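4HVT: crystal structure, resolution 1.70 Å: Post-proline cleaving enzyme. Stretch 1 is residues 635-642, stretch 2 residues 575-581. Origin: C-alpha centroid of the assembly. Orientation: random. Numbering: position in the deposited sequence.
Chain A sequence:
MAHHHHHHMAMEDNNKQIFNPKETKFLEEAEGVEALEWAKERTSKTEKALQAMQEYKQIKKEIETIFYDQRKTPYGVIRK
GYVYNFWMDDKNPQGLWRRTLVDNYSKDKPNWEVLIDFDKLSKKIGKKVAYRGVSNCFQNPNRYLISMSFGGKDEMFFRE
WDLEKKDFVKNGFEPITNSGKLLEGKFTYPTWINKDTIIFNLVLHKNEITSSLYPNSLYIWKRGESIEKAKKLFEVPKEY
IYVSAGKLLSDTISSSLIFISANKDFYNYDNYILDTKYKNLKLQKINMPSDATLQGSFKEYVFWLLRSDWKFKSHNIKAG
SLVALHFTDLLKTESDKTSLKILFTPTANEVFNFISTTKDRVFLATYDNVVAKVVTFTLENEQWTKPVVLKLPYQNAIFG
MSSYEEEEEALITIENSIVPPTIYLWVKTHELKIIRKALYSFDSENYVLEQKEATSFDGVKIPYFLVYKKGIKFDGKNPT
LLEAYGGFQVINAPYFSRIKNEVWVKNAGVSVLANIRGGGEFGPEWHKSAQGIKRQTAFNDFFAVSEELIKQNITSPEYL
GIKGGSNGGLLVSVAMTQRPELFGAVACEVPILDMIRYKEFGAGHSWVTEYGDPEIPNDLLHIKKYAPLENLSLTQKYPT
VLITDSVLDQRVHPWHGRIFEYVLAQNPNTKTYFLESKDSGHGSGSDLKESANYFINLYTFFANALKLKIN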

ATOM      1  N   THR A 635      22.409  14.777  25.227  1.00 30.59           N
ATOM      2  CA  THR A 635      22.639  14.152  26.527  1.00 31.27           C
ATOM      3  C   THR A 635      21.496  13.268  26.971  1.00 30.53           C
ATOM      4  O   THR A 635      21.454  12.787  28.091  1.00 31.16           O
ATOM      5  CB  THR A 635      22.890  15.227  27.586  1.00 33.12           C
ATOM      6  OG1 THR A 635      21.677  15.947  27.807  1.00 33.32           O
ATOM      7  CG2 THR A 635      24.013  16.206  27.148  1.00 34.52           C
ATOM      8  N   GLN A 636      20.527  13.035  26.067  1.00 28.96           N
ATOM      9  CA  GLN A 636      19.403  12.156  26.341  1.00 28.23           C
ATOM     10  C   GLN A 636      19.663  10.734  25.818  1.00 27.42           C
ATOM     11  O   GLN A 636      20.133  10.526  24.700  1.00 26.74           O
ATOM     12  CB  GLN A 636      18.096  12.745  25.804  1.00 27.89           C
ATOM     13  CG  GLN A 636      16.887  11.802  25.905  1.00 28.14           C
ATOM     14  CD  GLN A 636      16.326  11.634  27.309  1.00 29.48           C
ATOM     15  OE1 GLN A 636      16.114  12.619  28.027  1.00 31.58           O
ATOM     16  NE2 GLN A 636      16.073  10.386  27.715  1.00 30.45           N
ATOM     17  N   LYS A 637      19.350   9.746  26.636  1.00 27.06           N
ATOM     18  CA  LYS A 637      19.419   8.355  26.151  1.00 26.54           C
ATOM     19  C   LYS A 637      18.176   8.110  25.377  1.00 25.19           C
ATOM     20  O   LYS A 637      17.140   8.222  25.959  1.00 25.30           O
ATOM     21  CB  LYS A 637      19.446   7.351  27.297  1.00 27.44           C
ATOM     22  N   TYR A 638      18.288   7.758  24.104  1.00 24.02           N
ATOM     23  CA  TYR A 638      17.102   7.293  23.333  1.00 23.20           C
ATOM     24  C   TYR A 638      17.103   5.767  23.268  1.00 22.94           C
ATOM     25  O   TYR A 638      18.139   5.113  23.436  1.00 23.86           O
ATOM     26  CB  TYR A 638      17.091   7.983  21.955  1.00 22.84           C
ATOM     27  CG  TYR A 638      16.877   9.452  22.096  1.00 23.17           C
ATOM     28  CD1 TYR A 638      15.626   9.957  22.436  1.00 23.17           C
ATOM     29  CD2 TYR A 638      17.935  10.378  21.929  1.00 23.77           C
ATOM     30  CE1 TYR A 638      15.422  11.322  22.594  1.00 23.52           C
ATOM     31  CE2 TYR A 638      17.743  11.724  22.101  1.00 24.03           C
ATOM     32  CZ  TYR A 638      16.507  12.200  22.443  1.00 23.95           C
ATOM     33  OH  TYR A 638      16.336  13.562  22.596  1.00 26.72           O
ATOM     34  N   PRO A 639      15.905   5.179  23.040  1.00 22.42           N
ATOM     35  CA  PRO A 639      15.875   3.739  22.841  1.00 22.35           C
ATOM     36  C   PRO A 639      16.685   3.444  21.580  1.00 22.12           C
ATOM     37  O   PRO A 639      16.697   4.277  20.659  1.00 21.14           O
ATOM     38  CB  PRO A 639      14.389   3.412  22.661  1.00 21.64           C
ATOM     39  CG  PRO A 639      13.692   4.683  22.498  1.00 21.40           C
ATOM     40  CD  PRO A 639      14.598   5.819  22.924  1.00 21.60           C
ATOM     41  N   THR A 640      17.359   2.290  21.579  1.00 22.43           N
ATOM     42  CA  THR A 640      18.130   1.804  20.438  1.00 22.08           C
ATOM     43  C   THR A 640      17.205   1.749  19.243  1.00 20.61           C
ATOM     44  O   THR A 640      16.072   1.299  19.368  1.00 19.47           O
ATOM     45  CB  THR A 640      18.740   0.412  20.698  1.00 23.50           C
ATOM     46  OG1 THR A 640      19.622   0.035  19.635  1.00 24.73           O
ATOM     47  CG2 THR A 640      17.709  -0.684  20.962  1.00 23.72           C
ATOM     48  N   VAL A 641      17.691   2.240  18.114  1.00 19.92           N
ATOM     49  CA  VAL A 641      16.866   2.385  16.941  1.00 18.84           C
ATOM     50  C   VAL A 641      17.562   1.786  15.729  1.00 18.64           C
ATOM     51  O   VAL A 641      18.775   1.944  15.530  1.00 18.85           O
ATOM     52  CB  VAL A 641      16.458   3.851  16.679  1.00 18.87           C
ATOM     53  CG1 VAL A 641      17.665   4.735  16.624  1.00 19.98           C
ATOM     54  CG2 VAL A 641      15.664   3.999  15.390  1.00 17.84           C
ATOM     55  N   LEU A 642      16.778   1.090  14.908  1.00 18.01           N
ATOM     56  CA  LEU A 642      17.197   0.622  13.592  1.00 18.09           C
ATOM     57  C   LEU A 642      16.564   1.536  12.550  1.00 17.14           C
ATOM     58  O   LEU A 642      15.376   1.731  12.556  1.00 16.49           O
ATOM     59  CB  LEU A 642      16.684  -0.823  13.350  1.00 18.63           C
ATOM     60  CG  LEU A 642      16.900  -1.387  11.932  1.00 19.12           C
ATOM     61  CD1 LEU A 642      18.371  -1.432  11.552  1.00 20.08           C
ATOM     62  CD2 LEU A 642      16.387  -2.836  11.805  1.00 19.70           C
TER
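Stretch 2 575-581: AMTQRPE

Stretch 2 covers the end of a helix and the turn that follows it. Residues 575-578 are helical, with phi between -86 and -57 and psi between -46 and -24, and R579 N still donates a 2.9 Å hydrogen bond to A575 O. At R579 itself the backbone leaves the helical region (-136/54), and P580 and E581 then enter a 3-10 segment. Stretch 1 is extended: from Q636 through P639 phi lies between -100 and -63 and psi between 121 and 157, and the chain is in a strand by V641. No crossing angle is assigned to this pairing of a helix end with an extended chain; its register is fixed instead by the approach of Y638 CA to P580 CA, 5.5 Å. Q636, early in stretch 1, meets P580, late in stretch 2, whereas V641 meets M576, so the contacts run in opposite senses along the two stretches.

The contact buries 358 Å², both sides summed, and no direct hydrogen bond crosses it among the modelled atoms. K637 O lies 4.0 Å from P580 CB; the side chain of K637 is modelled only to CB, so nothing can be said of the rest.

M576 gives the largest area on the helical side, 92 Å². Its CA-to-CB bond points toward stretch 1, and chi1 of 72° (p), chi2 of 177° (t) and chi3 of -85° (m) describe an extended middle section with a bend at the thioether. That bend leaves M576 CE 3.7 Å from Y638 CB, 3.6 Å from P639 O and 4.0 Å from V641 CG1, so one methyl touches Y638, P639 and V641. Closer to the backbone, M576 CB lies 4.0 Å from P639 CG. T640 takes no part, because its CA-to-CB bond points away; the alternation expected of an extended chain turns P639 and V641 toward the helix.

Y638 starts sideways, yet chi1 of -66° (m) and chi2 of -73° bring its ring nearer to stretch 2. M576 O meets the ring edge, close to its plane, 3.3 Å from Y638 CD1. T577 CA, 3.9 Å from Y638 CE1, and P580 CB, 3.9 Å from Y638 CD1, approach obliquely. The phenol reaches the helix backbone through a water: Y638 OH donates to water 1 at 2.6 Å, and the same water donates to T577 O at 3.0 Å. A polar link is thus made at the tip of a side chain whose ring packs mainly against carbon.

P580 points toward stretch 1 with a C-gamma endo ring. P580 CB is 4.0 Å from P639 CD, and P580 CG is 3.7 Å from Q636 NE2. The Q636 side chain (chi1 173°, t; chi2 74°, p) folds so that Q636 NE2 donates to K637 O at 3.0 Å with an angle of 164°, which gives one N-H of the amide a local acceptor as it rests beside the proline.

R579 and E581 both point away. R579, with chi1 to chi3 all m, forms a salt bridge from R579 NE to E581 OE2 at 2.8 Å, nearly linear at 175°, pairing their charges outside the contact.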

ATOM      1  N   ALA A 575       7.673   9.342  18.514  1.00 14.84           N
ATOM      2  CA  ALA A 575       7.416   8.627  19.749  1.00 15.80           C
ATOM      3  C   ALA A 575       8.693   8.560  20.582  1.00 16.64           C
ATOM      4  O   ALA A 575       8.700   8.784  21.798  1.00 17.04           O
ATOM      5  CB  ALA A 575       6.869   7.232  19.479  1.00 15.50           C
ATOM      6  N   MET A 576       9.806   8.216  19.937  1.00 17.13           N
ATOM      7  CA  MET A 576      11.010   7.913  20.688  1.00 18.40           C
ATOM      8  C   MET A 576      11.684   9.198  21.136  1.00 18.61           C
ATOM      9  O   MET A 576      12.428   9.195  22.126  1.00 18.99           O
ATOM     10  CB  MET A 576      11.984   7.084  19.845  1.00 19.43           C
ATOM     11  CG  MET A 576      12.689   7.806  18.713  1.00 20.18           C
ATOM     12  SD  MET A 576      13.912   6.843  17.780  1.00 21.81           S
ATOM     13  CE  MET A 576      15.291   7.059  18.801  1.00 22.95           C
ATOM     14  N   THR A 577      11.419  10.297  20.427  1.00 18.07           N
ATOM     15  CA  THR A 577      11.963  11.566  20.852  1.00 18.63           C
ATOM     16  C   THR A 577      11.063  12.285  21.903  1.00 19.22           C
ATOM     17  O   THR A 577      11.575  12.948  22.775  1.00 20.34           O
ATOM     18  CB  THR A 577      12.323  12.508  19.668  1.00 18.54           C
ATOM     19  OG1 THR A 577      11.176  12.722  18.830  1.00 17.52           O
ATOM     20  CG2 THR A 577      13.486  11.905  18.806  1.00 18.33           C
ATOM     21  N   GLN A 578       9.743  12.193  21.831  1.00 19.34           N
ATOM     22  CA  GLN A 578       8.875  12.743  22.907  1.00 20.40           C
ATOM     23  C   GLN A 578       8.792  11.947  24.164  1.00 21.58           C
ATOM     24  O   GLN A 578       8.671  12.513  25.287  1.00 22.87           O
ATOM     25  CB  GLN A 578       7.456  12.898  22.366  1.00 20.40           C
ATOM     26  CG  GLN A 578       7.331  13.993  21.421  1.00 20.67           C
ATOM     27  CD  GLN A 578       5.896  14.276  21.023  1.00 20.34           C
ATOM     28  OE1 GLN A 578       5.001  13.513  21.318  1.00 21.43           O
ATOM     29  NE2 GLN A 578       5.687  15.396  20.393  1.00 20.78           N
ATOM     30  N   ARG A 579       8.853  10.625  24.025  1.00 21.96           N
ATOM     31  CA  ARG A 579       8.610   9.734  25.137  1.00 22.99           C
ATOM     32  C   ARG A 579       9.643   8.588  25.212  1.00 23.23           C
ATOM     33  O   ARG A 579       9.290   7.377  25.232  1.00 22.25           O
ATOM     34  CB  ARG A 579       7.174   9.221  25.068  1.00 23.39           C
ATOM     35  CG  ARG A 579       6.090  10.272  25.171  1.00 24.14           C
ATOM     36  CD  ARG A 579       5.999  10.929  26.551  1.00 25.80           C
ATOM     37  NE  ARG A 579       5.678  10.017  27.620  1.00 27.91           N
ATOM     38  CZ  ARG A 579       4.465   9.572  27.936  1.00 29.56           C
ATOM     39  NH1 ARG A 579       3.382   9.933  27.228  1.00 29.84           N
ATOM     40  NH2 ARG A 579       4.351   8.705  28.949  1.00 30.88           N
ATOM     41  N   PRO A 580      10.933   8.947  25.241  1.00 23.52           N
ATOM     42  CA  PRO A 580      11.964   7.929  25.145  1.00 23.51           C
ATOM     43  C   PRO A 580      11.853   6.859  26.258  1.00 24.75           C
ATOM     44  O   PRO A 580      12.180   5.664  26.050  1.00 25.61           O
ATOM     45  CB  PRO A 580      13.252   8.728  25.283  1.00 24.58           C
ATOM     46  CG  PRO A 580      12.877  10.049  25.936  1.00 24.59           C
ATOM     47  CD  PRO A 580      11.500  10.318  25.381  1.00 23.77           C
ATOM     48  N   GLU A 581      11.333   7.273  27.408  1.00 25.02           N
ATOM     49  CA  GLU A 581      11.247   6.413  28.562  1.00 26.01           C
ATOM     50  C   GLU A 581      10.194   5.308  28.482  1.00 24.96           C
ATOM     51  O   GLU A 581      10.161   4.415  29.343  1.00 25.67           O
ATOM     52  CB  GLU A 581      10.998   7.272  29.808  1.00 27.52           C
ATOM     53  CG  GLU A 581       9.538   7.733  29.993  1.00 28.22           C
ATOM     54  CD  GLU A 581       9.090   8.902  29.116  1.00 28.27           C
ATOM     55  OE1 GLU A 581       9.891   9.533  28.396  1.00 27.31           O
ATOM     56  OE2 GLU A 581       7.889   9.227  29.178  1.00 30.45           O
TER
HETATM   57  O   HOH W   1      13.988  14.654  22.975  1.00 24.47           O